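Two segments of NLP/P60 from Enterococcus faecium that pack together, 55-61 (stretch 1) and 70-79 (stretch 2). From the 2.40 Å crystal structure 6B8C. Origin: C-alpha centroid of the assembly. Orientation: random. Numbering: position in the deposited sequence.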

# COMPACT_ATOMS: atom_id res chain seq x y z
N CYS A 55 3.50 -6.30 3.62
CA CYS A 55 3.08 -5.28 2.66
C CYS A 55 1.56 -5.14 2.63
O CYS A 55 1.04 -4.02 2.72
N SER A 56 0.84 -6.26 2.54
CA SER A 56 -0.62 -6.19 2.41
C SER A 56 -1.29 -5.85 3.73
O SER A 56 -2.33 -5.17 3.75
N GLY A 57 -0.74 -6.33 4.85
CA GLY A 57 -1.32 -6.01 6.15
C GLY A 57 -1.29 -4.53 6.45
O GLY A 57 -2.24 -3.98 7.01
N PHE A 58 -0.21 -3.86 6.04
CA PHE A 58 -0.09 -2.42 6.27
C PHE A 58 -1.17 -1.64 5.52
O PHE A 58 -1.87 -0.81 6.11
N THR A 59 -1.32 -1.90 4.22
CA THR A 59 -2.32 -1.19 3.43
C THR A 59 -3.73 -1.51 3.91
O THR A 59 -4.59 -0.61 3.99
N ARG A 60 -4.00 -2.78 4.24
CA ARG A 60 -5.30 -3.14 4.78
C ARG A 60 -5.59 -2.40 6.07
O ARG A 60 -6.70 -1.92 6.29
N TYR A 61 -4.58 -2.30 6.95
CA TYR A 61 -4.78 -1.63 8.23
C TYR A 61 -5.06 -0.14 8.03
O TYR A 61 -5.94 0.42 8.70
N ASP A 70 -12.87 -3.50 4.64
CA ASP A 70 -11.80 -4.48 4.67
C ASP A 70 -11.46 -4.87 3.23
O ASP A 70 -12.09 -5.76 2.65
N ILE A 71 -10.46 -4.20 2.66
CA ILE A 71 -9.86 -4.67 1.41
C ILE A 71 -9.11 -5.95 1.76
O ILE A 71 -8.89 -6.23 2.94
N GLY A 72 -8.74 -6.73 0.76
CA GLY A 72 -8.17 -8.05 1.01
C GLY A 72 -7.08 -8.15 2.06
O GLY A 72 -6.32 -7.20 2.28
N GLY A 73 -6.99 -9.31 2.72
CA GLY A 73 -5.95 -9.54 3.71
C GLY A 73 -4.58 -9.86 3.13
O GLY A 73 -3.57 -9.67 3.81
N TRP A 74 -4.54 -10.34 1.89
CA TRP A 74 -3.29 -10.53 1.16
C TRP A 74 -3.37 -9.73 -0.14
O TRP A 74 -4.31 -8.96 -0.37
N THR A 75 -2.38 -9.92 -1.01
CA THR A 75 -2.13 -8.96 -2.07
C THR A 75 -3.21 -8.99 -3.15
O THR A 75 -3.66 -7.93 -3.61
N VAL A 76 -3.65 -10.17 -3.55
CA VAL A 76 -4.45 -10.31 -4.77
C VAL A 76 -5.88 -9.79 -4.59
O VAL A 76 -6.36 -9.07 -5.47
N PRO A 77 -6.59 -10.12 -3.51
CA PRO A 77 -7.92 -9.51 -3.32
C PRO A 77 -7.89 -7.99 -3.33
O PRO A 77 -8.82 -7.36 -3.85
N GLN A 78 -6.82 -7.38 -2.81
CA GLN A 78 -6.71 -5.92 -2.82
C GLN A 78 -6.70 -5.34 -4.23
O GLN A 78 -6.88 -4.12 -4.38
N GLU A 79 -6.51 -6.17 -5.26
CA GLU A 79 -6.58 -5.70 -6.63
C GLU A 79 -8.00 -5.35 -7.07
O GLU A 79 -8.17 -4.74 -8.13

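Stretch 1 is helical and presents Ser-56, Thr-59 and Arg-60 to stretch 2. Cys-55 (chi1 p) points sideways and makes no contact.

Ser-56 points toward stretch 2 and is buried. Its chi1 is p. This places Ser-56 OG 3.3 Å from Gly-73 O, where it donates a weak hydrogen bond. Ser-56 OG also lies 3.6 Å from Trp-74 CA, and Ser-56 CB packs 3.9 Å from Thr-75 N. The Trp-74 side chain itself points away (chi1 p). The backbone of Ser-56 takes part as well: Gln-78 NE2 donates to Ser-56 O at 3.1 Å. Gln-78 points toward the helix with chi1 m and chi2 t. Its NE2 also donates to Gly-72 O at 2.7 Å, so one amide nitrogen bonds both the helix, at Ser-56 O, and the loop of its own stretch, at Gly-72 O.

Gly-57 has no side chain, and Phe-58 (chi1 t) points away from stretch 2.

Thr-59 points toward stretch 2, with chi1 p. Its OG1 sits 2.8 Å from Gln-78 OE1 and 3.0 Å from Ser-56 O. Both are acceptors within reach of its single proton, and the choice between them is open. Ile-71 (chi1 p, chi2 t) packs its CD1 against the backbone, 4.1 Å from Thr-59 O.

Arg-60 has the largest covered area of either stretch. It leaves the helix sideways with chi1 and chi2 t, then turns at chi3, near 93°. Its CD packs 3.4 Å from Ile-71 O, 3.4 Å from Gly-72 O and 3.6 Å from Gly-73 CA. Gly-73 carries no side chain here. Beyond, Arg-60 NH2 forms a salt bridge with Asp-70 OD2 at 2.7 Å, and the carboxylate oxygen lies at the guanidinium edge. Asp-70 (chi1 t) starts sideways, but its end comes nearer the helix.

Tyr-61 (chi1 t) points away.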

# COMPACT_ATOMS: atom_id res chain seq x y z
CB CYS A 55 3.63 -5.60 1.26
SG CYS A 55 3.15 -7.19 0.53
CB SER A 56 -1.16 -7.51 1.85
OG SER A 56 -0.65 -8.61 2.58
CB PHE A 58 1.31 -1.98 5.85
CG PHE A 58 1.50 -0.50 5.83
CD1 PHE A 58 1.33 0.25 6.98
CD2 PHE A 58 1.85 0.15 4.65
CE1 PHE A 58 1.51 1.62 6.96
CE2 PHE A 58 2.02 1.52 4.63
CZ PHE A 58 1.85 2.25 5.78
CB THR A 59 -2.17 -1.55 1.95
OG1 THR A 59 -2.42 -2.94 1.76
CG2 THR A 59 -0.77 -1.22 1.46
CB ARG A 60 -5.38 -4.65 5.00
CG ARG A 60 -6.71 -5.10 5.58
CD ARG A 60 -6.86 -6.61 5.58
NE ARG A 60 -6.42 -7.22 6.83
CZ ARG A 60 -7.18 -7.34 7.91
NH1 ARG A 60 -6.69 -7.90 9.01
NH2 ARG A 60 -8.43 -6.89 7.90
CB TYR A 61 -3.56 -1.83 9.12
CG TYR A 61 -3.79 -1.45 10.56
CD1 TYR A 61 -3.37 -0.21 11.04
CD2 TYR A 61 -4.43 -2.31 11.43
CE1 TYR A 61 -3.59 0.14 12.36
CE2 TYR A 61 -4.65 -1.96 12.75
CZ TYR A 61 -4.23 -0.74 13.21
OH TYR A 61 -4.45 -0.39 14.53
CB ASP A 70 -12.21 -5.70 5.49
CG ASP A 70 -11.02 -6.52 5.96
OD1 ASP A 70 -10.06 -6.70 5.19
OD2 ASP A 70 -11.05 -7.00 7.11
CB ILE A 71 -8.95 -3.60 0.78
CG1 ILE A 71 -7.66 -3.43 1.59
CG2 ILE A 71 -9.67 -2.27 0.71
CD1 ILE A 71 -6.71 -2.40 0.99
CB TRP A 74 -3.01 -12.02 0.93
CG TRP A 74 -4.15 -12.83 0.37
CD1 TRP A 74 -5.36 -13.06 0.95
CD2 TRP A 74 -4.15 -13.54 -0.88
NE1 TRP A 74 -6.13 -13.86 0.13
CE2 TRP A 74 -5.41 -14.16 -0.99
CE3 TRP A 74 -3.22 -13.69 -1.91
CZ2 TRP A 74 -5.76 -14.93 -2.10
CZ3 TRP A 74 -3.57 -14.46 -3.01
CH2 TRP A 74 -4.83 -15.07 -3.09
CB THR A 75 -0.75 -9.21 -2.69
OG1 THR A 75 -0.64 -8.52 -3.93
CG2 THR A 75 -0.52 -10.71 -2.90
CB VAL A 76 -4.43 -11.76 -5.28
CG1 VAL A 76 -5.26 -11.88 -6.55
CG2 VAL A 76 -3.00 -12.20 -5.54
CB PRO A 77 -8.37 -10.05 -1.95
CG PRO A 77 -7.14 -10.62 -1.32
CD PRO A 77 -6.31 -11.11 -2.45
CB GLN A 78 -5.45 -5.50 -2.06
CG GLN A 78 -5.43 -5.98 -0.62
CD GLN A 78 -4.40 -5.25 0.23
OE1 GLN A 78 -3.63 -4.43 -0.26
NE2 GLN A 78 -4.39 -5.55 1.52
CB GLU A 79 -6.01 -6.75 -7.58
CG GLU A 79 -4.57 -7.14 -7.32
CD GLU A 79 -4.15 -8.36 -8.12
OE1 GLU A 79 -3.42 -9.22 -7.57
OE2 GLU A 79 -4.56 -8.47 -9.29